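Local coordinates for protein lymphotactin (PDB 2NYZ) that acts as a C-class chemokine that probably attracts lymphocytes, but not monocytes or neutrophils, through chemokine receptor binding, at residues D[25-30]-D[35-40]; D[19-24]-D[61-66]; D[47-50]-D[54-57]. One frame throughout, in Å; residues are numbered along the deposited sequence.

Contact 1. Residues D[25-30]-D[35-40]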
loop_
_atom_site.group_PDB
_atom_site.type_symbol
_atom_site.label_atom_id
_atom_site.label_comp_id
_atom_site.label_asym_id
_atom_site.label_seq_id
_atom_site.Cartn_x
_atom_site.Cartn_y
_atom_site.Cartn_z
ATOM N N LYS D 25 15.861 -38.358 4.715
ATOM C CA LYS D 25 15.868 -39.735 5.179
ATOM C C LYS D 25 15.615 -40.619 3.972
ATOM O O LYS D 25 16.352 -41.565 3.718
ATOM C CB LYS D 25 14.778 -39.939 6.239
ATOM C CG LYS D 25 14.628 -41.370 6.760
ATOM C CD LYS D 25 13.987 -41.407 8.156
ATOM C CE LYS D 25 12.607 -40.763 8.183
ATOM N NZ LYS D 25 12.133 -40.541 9.583
ATOM N N THR D 26 14.580 -40.289 3.213
ATOM C CA THR D 26 14.231 -41.057 2.030
ATOM C C THR D 26 13.658 -40.119 0.990
ATOM O O THR D 26 13.734 -38.903 1.139
ATOM C CB THR D 26 13.174 -42.136 2.353
ATOM O OG1 THR D 26 12.048 -41.530 3.004
ATOM C CG2 THR D 26 13.759 -43.207 3.256
ATOM N N TYR D 27 13.085 -40.684 -0.062
ATOM C CA TYR D 27 12.486 -39.876 -1.106
ATOM C C TYR D 27 11.728 -40.754 -2.094
ATOM O O TYR D 27 11.891 -41.975 -2.110
ATOM C CB TYR D 27 13.562 -39.035 -1.820
ATOM C CG TYR D 27 14.347 -39.745 -2.907
ATOM C CD1 TYR D 27 13.885 -39.766 -4.227
ATOM C CD2 TYR D 27 15.551 -40.386 -2.620
ATOM C CE1 TYR D 27 14.602 -40.406 -5.234
ATOM C CE2 TYR D 27 16.279 -41.032 -3.622
ATOM C CZ TYR D 27 15.798 -41.038 -4.928
ATOM O OH TYR D 27 16.508 -41.675 -5.928
ATOM N N THR D 28 10.883 -40.116 -2.896
ATOM C CA THR D 28 10.078 -40.794 -3.899
ATOM C C THR D 28 9.920 -39.818 -5.051
ATOM O O THR D 28 10.361 -38.673 -4.957
ATOM C CB THR D 28 8.681 -41.147 -3.353
ATOM O OG1 THR D 28 7.963 -39.945 -3.058
ATOM C CG2 THR D 28 8.799 -41.957 -2.077
ATOM N N ILE D 29 9.286 -40.258 -6.132
ATOM C CA ILE D 29 9.094 -39.380 -7.276
ATOM C C ILE D 29 7.702 -39.497 -7.865
ATOM O O ILE D 29 7.538 -39.944 -8.996
ATOM C CB ILE D 29 10.119 -39.680 -8.384
ATOM C CG1 ILE D 29 11.533 -39.668 -7.785
ATOM C CG2 ILE D 29 9.981 -38.653 -9.518
ATOM C CD1 ILE D 29 12.645 -40.051 -8.755
ATOM N N THR D 30 6.693 -39.092 -7.103
ATOM C CA THR D 30 5.328 -39.165 -7.604
ATOM C C THR D 30 5.268 -38.366 -8.899
ATOM O O THR D 30 5.958 -37.355 -9.042
ATOM C CB THR D 30 4.318 -38.580 -6.591
ATOM O OG1 THR D 30 4.534 -37.170 -6.461
ATOM C CG2 THR D 30 4.479 -39.251 -5.224
ATOM N N ARG D 35 4.873 -33.309 -11.578
ATOM C CA ARG D 35 5.781 -34.339 -11.094
ATOM C C ARG D 35 6.769 -33.691 -10.140
ATOM O O ARG D 35 7.162 -32.537 -10.333
ATOM C CB ARG D 35 6.537 -34.987 -12.257
ATOM C CG ARG D 35 7.265 -36.258 -11.864
ATOM C CD ARG D 35 8.143 -36.785 -12.983
ATOM N NE ARG D 35 9.332 -35.961 -13.176
ATOM C CZ ARG D 35 10.572 -36.437 -13.214
ATOM N NH1 ARG D 35 10.790 -37.741 -13.074
ATOM N NH2 ARG D 35 11.596 -35.608 -13.385
ATOM N N ALA D 36 7.170 -34.429 -9.110
ATOM C CA ALA D 36 8.105 -33.884 -8.147
ATOM C C ALA D 36 8.758 -34.922 -7.277
ATOM O O ALA D 36 8.297 -36.053 -7.165
ATOM C CB ALA D 36 7.409 -32.862 -7.271
ATOM N N VAL D 37 9.855 -34.502 -6.665
ATOM C CA VAL D 37 10.617 -35.330 -5.758
ATOM C C VAL D 37 10.130 -34.964 -4.368
ATOM O O VAL D 37 10.189 -33.799 -3.972
ATOM C CB VAL D 37 12.113 -35.008 -5.835
ATOM C CG1 VAL D 37 12.863 -35.795 -4.771
ATOM C CG2 VAL D 37 12.641 -35.324 -7.221
ATOM N N ILE D 38 9.640 -35.947 -3.626
ATOM C CA ILE D 38 9.169 -35.667 -2.284
ATOM C C ILE D 38 10.183 -36.157 -1.266
ATOM O O ILE D 38 10.286 -37.358 -1.008
ATOM C CB ILE D 38 7.821 -36.357 -1.987
ATOM C CG1 ILE D 38 6.801 -36.025 -3.080
ATOM C CG2 ILE D 38 7.286 -35.872 -0.647
ATOM C CD1 ILE D 38 5.494 -36.804 -2.953
ATOM N N PHE D 39 10.945 -35.231 -0.697
ATOM C CA PHE D 39 11.927 -35.610 0.309
ATOM C C PHE D 39 11.216 -35.804 1.651
ATOM O O PHE D 39 10.228 -35.131 1.945
ATOM C CB PHE D 39 12.993 -34.522 0.451
ATOM C CG PHE D 39 13.863 -34.362 -0.755
ATOM C CD1 PHE D 39 14.708 -35.390 -1.161
ATOM C CD2 PHE D 39 13.857 -33.179 -1.477
ATOM C CE1 PHE D 39 15.536 -35.237 -2.267
ATOM C CE2 PHE D 39 14.680 -33.015 -2.582
ATOM C CZ PHE D 39 15.522 -34.044 -2.980
ATOM N N ILE D 40 11.705 -36.734 2.455
ATOM C CA ILE D 40 11.129 -36.972 3.767
ATOM C C ILE D 40 12.236 -36.710 4.774
ATOM O O ILE D 40 13.118 -37.543 4.943
ATOM C CB ILE D 40 10.657 -38.418 3.911
ATOM C CG1 ILE D 40 9.582 -38.717 2.856
ATOM C CG2 ILE D 40 10.122 -38.645 5.312
ATOM C CD1 ILE D 40 9.046 -40.146 2.888
#

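Contact 2. Residues D[19-24]-D[61-66]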
loop_
_atom_site.group_PDB
_atom_site.type_symbol
_atom_site.label_atom_id
_atom_site.label_comp_id
_atom_site.label_asym_id
_atom_site.label_seq_id
_atom_site.Cartn_x
_atom_site.Cartn_y
_atom_site.Cartn_z
ATOM N N LEU D 19 17.301 -28.232 0.482
ATOM C CA LEU D 19 17.264 -29.026 1.699
ATOM C C LEU D 19 18.574 -29.809 1.818
ATOM O O LEU D 19 18.980 -30.497 0.882
ATOM C CB LEU D 19 16.075 -29.979 1.630
ATOM C CG LEU D 19 15.481 -30.562 2.911
ATOM C CD1 LEU D 19 15.209 -29.470 3.952
ATOM C CD2 LEU D 19 14.202 -31.272 2.528
ATOM N N PRO D 20 19.264 -29.704 2.964
ATOM C CA PRO D 20 20.530 -30.428 3.137
ATOM C C PRO D 20 20.344 -31.940 3.092
ATOM O O PRO D 20 19.448 -32.488 3.737
ATOM C CB PRO D 20 21.013 -29.971 4.513
ATOM C CG PRO D 20 20.347 -28.647 4.698
ATOM C CD PRO D 20 18.968 -28.889 4.152
ATOM N N VAL D 21 21.193 -32.611 2.324
ATOM C CA VAL D 21 21.120 -34.064 2.229
ATOM C C VAL D 21 21.230 -34.593 3.658
ATOM O O VAL D 21 20.677 -35.644 4.000
ATOM C CB VAL D 21 22.278 -34.620 1.346
ATOM C CG1 VAL D 21 23.617 -34.118 1.869
ATOM C CG2 VAL D 21 22.242 -36.138 1.320
ATOM N N SER D 22 21.926 -33.825 4.490
ATOM C CA SER D 22 22.128 -34.166 5.889
ATOM C C SER D 22 20.850 -34.008 6.712
ATOM O O SER D 22 20.900 -33.936 7.938
ATOM C CB SER D 22 23.210 -33.273 6.480
ATOM O OG SER D 22 22.821 -31.913 6.412
ATOM N N ARG D 23 19.706 -33.948 6.041
ATOM C CA ARG D 23 18.433 -33.794 6.733
ATOM C C ARG D 23 17.400 -34.722 6.134
ATOM O O ARG D 23 16.344 -34.945 6.724
ATOM C CB ARG D 23 17.932 -32.348 6.631
ATOM C CG ARG D 23 18.622 -31.365 7.563
ATOM C CD ARG D 23 18.323 -31.696 9.010
ATOM N NE ARG D 23 18.914 -30.724 9.924
ATOM C CZ ARG D 23 20.204 -30.671 10.234
ATOM N NH1 ARG D 23 21.056 -31.541 9.708
ATOM N NH2 ARG D 23 20.648 -29.740 11.067
ATOM N N ILE D 24 17.702 -35.260 4.956
ATOM C CA ILE D 24 16.779 -36.159 4.285
ATOM C C ILE D 24 16.929 -37.577 4.821
ATOM O O ILE D 24 17.987 -37.955 5.322
ATOM C CB ILE D 24 17.029 -36.202 2.778
ATOM C CG1 ILE D 24 17.437 -34.821 2.257
ATOM C CG2 ILE D 24 15.784 -36.690 2.081
ATOM C CD1 ILE D 24 16.379 -33.792 2.332
ATOM N N ARG D 61 21.024 -38.253 -6.108
ATOM C CA ARG D 61 22.187 -39.063 -6.449
ATOM C C ARG D 61 22.964 -39.423 -5.184
ATOM O O ARG D 61 23.281 -40.588 -4.944
ATOM C CB ARG D 61 23.091 -38.288 -7.411
ATOM C CG ARG D 61 24.248 -39.097 -7.964
ATOM C CD ARG D 61 25.139 -38.264 -8.875
ATOM N NE ARG D 61 24.396 -37.647 -9.969
ATOM C CZ ARG D 61 24.038 -36.368 -10.001
ATOM N NH1 ARG D 61 24.355 -35.566 -8.993
ATOM N NH2 ARG D 61 23.370 -35.890 -11.045
ATOM N N SER D 62 23.256 -38.409 -4.377
ATOM C CA SER D 62 23.991 -38.587 -3.129
ATOM C C SER D 62 23.319 -39.610 -2.224
ATOM O O SER D 62 23.981 -40.307 -1.458
ATOM C CB SER D 62 24.104 -37.250 -2.390
ATOM O OG SER D 62 24.825 -37.385 -1.177
ATOM N N MET D 63 21.996 -39.691 -2.310
ATOM C CA MET D 63 21.256 -40.637 -1.495
ATOM C C MET D 63 21.312 -42.026 -2.101
ATOM O O MET D 63 21.463 -43.012 -1.381
ATOM C CB MET D 63 19.805 -40.193 -1.339
ATOM C CG MET D 63 19.652 -38.953 -0.490
ATOM S SD MET D 63 17.946 -38.646 -0.082
ATOM C CE MET D 63 17.743 -39.738 1.327
ATOM N N ASP D 64 21.188 -42.110 -3.422
ATOM C CA ASP D 64 21.254 -43.405 -4.089
ATOM C C ASP D 64 22.645 -43.990 -3.872
ATOM O O ASP D 64 22.810 -45.195 -3.662
ATOM C CB ASP D 64 21.001 -43.263 -5.593
ATOM C CG ASP D 64 19.592 -42.823 -5.908
ATOM O OD1 ASP D 64 18.673 -43.189 -5.144
ATOM O OD2 ASP D 64 19.401 -42.130 -6.929
ATOM N N ARG D 65 23.643 -43.113 -3.914
ATOM C CA ARG D 65 25.034 -43.506 -3.746
ATOM C C ARG D 65 25.405 -43.719 -2.280
ATOM O O ARG D 65 26.508 -44.164 -1.973
ATOM C CB ARG D 65 25.936 -42.444 -4.388
ATOM C CG ARG D 65 27.408 -42.804 -4.451
ATOM C CD ARG D 65 28.094 -42.148 -5.648
ATOM N NE ARG D 65 27.784 -40.725 -5.779
ATOM C CZ ARG D 65 27.983 -39.817 -4.827
ATOM N NH1 ARG D 65 28.491 -40.176 -3.656
ATOM N NH2 ARG D 65 27.679 -38.545 -5.049
ATOM N N LYS D 66 24.480 -43.410 -1.379
ATOM C CA LYS D 66 24.721 -43.581 0.051
ATOM C C LYS D 66 23.851 -44.724 0.571
ATOM O O LYS D 66 24.070 -45.240 1.668
ATOM C CB LYS D 66 24.388 -42.291 0.804
ATOM C CG LYS D 66 24.978 -42.219 2.203
ATOM C CD LYS D 66 26.489 -42.044 2.156
ATOM C CE LYS D 66 26.869 -40.704 1.543
ATOM N NZ LYS D 66 28.344 -40.531 1.469
#

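Contact 3. Residues D[47-50]-D[54-57]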
loop_
_atom_site.group_PDB
_atom_site.type_symbol
_atom_site.label_atom_id
_atom_site.label_comp_id
_atom_site.label_asym_id
_atom_site.label_seq_id
_atom_site.Cartn_x
_atom_site.Cartn_y
_atom_site.Cartn_z
ATOM N N VAL D 47 8.848 -32.586 2.054
ATOM C CA VAL D 47 8.945 -31.430 1.190
ATOM C C VAL D 47 9.070 -31.869 -0.263
ATOM O O VAL D 47 9.790 -32.809 -0.590
ATOM C CB VAL D 47 10.148 -30.519 1.564
ATOM C CG1 VAL D 47 10.526 -30.726 3.031
ATOM C CG2 VAL D 47 11.327 -30.779 0.640
ATOM N N CYS D 48 8.339 -31.180 -1.123
ATOM C CA CYS D 48 8.344 -31.449 -2.542
ATOM C C CYS D 48 9.431 -30.578 -3.143
ATOM O O CYS D 48 9.665 -29.460 -2.683
ATOM C CB CYS D 48 7.008 -31.056 -3.159
ATOM S SG CYS D 48 5.516 -31.744 -2.366
ATOM N N ALA D 49 10.088 -31.088 -4.177
ATOM C CA ALA D 49 11.150 -30.348 -4.837
ATOM C C ALA D 49 11.108 -30.600 -6.333
ATOM O O ALA D 49 10.528 -31.584 -6.797
ATOM C CB ALA D 49 12.494 -30.770 -4.276
ATOM N N ASP D 50 11.721 -29.697 -7.084
ATOM C CA ASP D 50 11.794 -29.813 -8.533
ATOM C C ASP D 50 12.768 -30.948 -8.880
ATOM O O ASP D 50 13.927 -30.929 -8.458
ATOM C CB ASP D 50 12.297 -28.490 -9.121
ATOM C CG ASP D 50 12.388 -28.519 -10.627
ATOM O OD1 ASP D 50 12.985 -27.585 -11.207
ATOM O OD2 ASP D 50 11.859 -29.473 -11.234
ATOM N N THR D 54 19.045 -28.672 -9.995
ATOM C CA THR D 54 20.362 -29.259 -9.819
ATOM C C THR D 54 20.578 -29.765 -8.405
ATOM O O THR D 54 20.963 -30.918 -8.220
ATOM C CB THR D 54 21.482 -28.261 -10.165
ATOM O OG1 THR D 54 21.430 -27.943 -11.563
ATOM C CG2 THR D 54 22.836 -28.863 -9.848
ATOM N N TRP D 55 20.325 -28.922 -7.407
ATOM C CA TRP D 55 20.527 -29.345 -6.020
ATOM C C TRP D 55 19.720 -30.593 -5.661
ATOM O O TRP D 55 20.178 -31.421 -4.878
ATOM C CB TRP D 55 20.211 -28.206 -5.029
ATOM C CG TRP D 55 18.755 -27.835 -4.901
ATOM C CD1 TRP D 55 18.074 -26.892 -5.623
ATOM C CD2 TRP D 55 17.798 -28.423 -4.011
ATOM N NE1 TRP D 55 16.755 -26.859 -5.237
ATOM C CE2 TRP D 55 16.560 -27.788 -4.247
ATOM C CE3 TRP D 55 17.869 -29.424 -3.033
ATOM C CZ2 TRP D 55 15.399 -28.128 -3.545
ATOM C CZ3 TRP D 55 16.713 -29.762 -2.334
ATOM C CH2 TRP D 55 15.497 -29.113 -2.594
ATOM N N VAL D 56 18.526 -30.730 -6.232
ATOM C CA VAL D 56 17.692 -31.894 -5.957
ATOM C C VAL D 56 18.371 -33.114 -6.552
ATOM O O VAL D 56 18.592 -34.118 -5.868
ATOM C CB VAL D 56 16.284 -31.748 -6.580
ATOM C CG1 VAL D 56 15.481 -33.028 -6.377
ATOM C CG2 VAL D 56 15.561 -30.578 -5.953
ATOM N N ARG D 57 18.706 -33.008 -7.835
ATOM C CA ARG D 57 19.377 -34.080 -8.554
ATOM C C ARG D 57 20.606 -34.536 -7.769
ATOM O O ARG D 57 20.845 -35.735 -7.599
ATOM C CB ARG D 57 19.795 -33.584 -9.933
ATOM C CG ARG D 57 20.389 -34.655 -10.819
ATOM C CD ARG D 57 20.888 -34.065 -12.123
ATOM N NE ARG D 57 19.923 -33.124 -12.674
ATOM C CZ ARG D 57 19.648 -33.020 -13.967
ATOM N NH1 ARG D 57 20.264 -33.804 -14.842
ATOM N NH2 ARG D 57 18.757 -32.132 -14.385
#

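Contact 1. Residues D[25-30]-D[35-40]
Lys25 N donates to Ile40 O over 2.9 Å, a somewhat bent bond that is the shortest polar contact of this antiparallel hairpin. Ile40 N in turn reaches Thr26 O (3.2 Å), so that two residues of one strand face a single residue of the other: a classic beta bulge. Farther along, Ile38 N gives to Thr28 O over 3.1 Å, whereas the return bond from Thr28 N to Ile38 O is weak. Toward the turn, the almost straight bond from Ala36 N to Thr30 O (3.2 Å, 172° at the hydrogen) ties the two segments beyond the regular strands.

The side chains sort by face. On that of Thr26, Thr28, Ile38 and Ile40, Thr26 OG1 rests against Ile40 CD1, placed there by chi1 of 53°, which sets the hydroxyl between backbone N and carbonyl carbon. Near the turn, Thr30 CG2 meets Ile38 CD1 at 3.5 Å, the two side chains crossing nearly at right angles. On the other face Tyr27 CB approaches Phe39 CD1 (3.9 Å). Helix 54-64 packs on this second face, touching Tyr27, Val37 and Phe39, with Tyr27 OH hydrogen-bonded to Asp64 OD1, while strand 46-49 bonds to the far edge of 37-41.

Contact 2. Residues D[19-24]-D[61-66]
Ile24 and Met63 supply the main apolar contact, their side chains crossing at about a right angle. Met63 SD lies 3.6 Å from Ile24 CG2, and the terminal methyl CE reaches the same branch at 3.7 Å. The bend at the end of the methionine chain (chi3 83°) turns CE back, so that sulfur and methyl both lie against the CB and CG2 of the isoleucine. A second, lighter touch comes from Val21, whose CG2, anti to the backbone N, extends to Met63 CG at 4.2 Å.

Polar groups take a lesser share. Ser62 OG meets only the methyl Val21 CG2 across the contact, and no hydrogen bond joins the segments. Hydrogen bonds within 19-24 shape the turn: Ile24 N gives to Val21 O over 3.1 Å, at the short 3-10 turn that in chemokines leads from the N-loop into the first strand of the sheet, and Arg23 NH1 bonds to Ser22 O (3.0 Å), with the acceptor close to the guanidinium plane. Outside the contact, Arg23 also pairs with an acidic side chain of another protein's chain.

Ile24 touches Phe39 and Val59 as well, joining the contact to the core. With a flexible thioether against branched aliphatic groups and no directional bond between them, the last turn of helix 54-64 meets the 3-10 turn and the start of strand 24-28 probably mainly through shape and van der Waals contact.

Contact 3. Residues D[47-50]-D[54-57]
Side-chain torsions in Trp55 and Val56, at the start of helix 54-64, bring both groups to Ala49. In Val56, chi1 of 175° sends CG1 away from the backbone N and leaves CG2 beside it, where it meets the strand; in Trp55, chi1 of 70° tucks the indole between its own N and carbonyl carbon, and chi2 of -91° turns the ring so that its six-membered part reaches the same alanine. This is the chemokine fold at the point where the third strand of the sheet gives way to the C-terminal helix packed across it.

Ala49 is the meeting place. Its CB points toward the helix and lies 3.5 Å from Val56 CG2. Within the helix that same valine methyl sits over the centre of one face of the Trp55 indole, so it lies between the indole and the Asp50 carbonyl oxygen, with Ala49 CB coming in from the side. The approach of Asp50 O to the branched end of Val56 is a van der Waals contact with no hydrogen bond. The Asp50 carboxylate is used separately, OD2 accepting from Gln52 N in the short connection to the helix.

The strand alternates as expected. The CB of Cys48 leaves the backbone in the opposite direction to that of Ala49, and its SG is joined to Cys11 by the disulfide, the one such bond of this chemokine. Helix and disulfide thus hold the strand from its two faces. Val37 and Phe39 of the adjoining strand 37-41 also touch Val56, while Leu19 and Arg18 pack on Trp55, making the indole a bridge between helix and N-loop. The ring comes obliquely to the alanine methyl, with Trp55 CH2 3.8 Å from Ala49 CB and the neighbouring CZ2 slightly farther off.

Three contacts illustrate how a small chemokine fold is closed. Contact 1 joins the first two strands of the antiparallel sheet, and contact 3 sets the third strand against the start of helix 54-64; their centres are about 8 Å apart, with Phe39 and Val37 bonded through their backbones to Val47 and Ala49. Contact 2, about 11 Å from the centre of each, uses the far end of the same helix, where Tyr27 and Asp64 connect it to contact 1. Along the chain contacts 1 and 3 follow in series inside the loop that contact 2 closes. Helix 54-64 thus meets the rest of the fold near both ends: the third strand at its start, the approach to the first at its end.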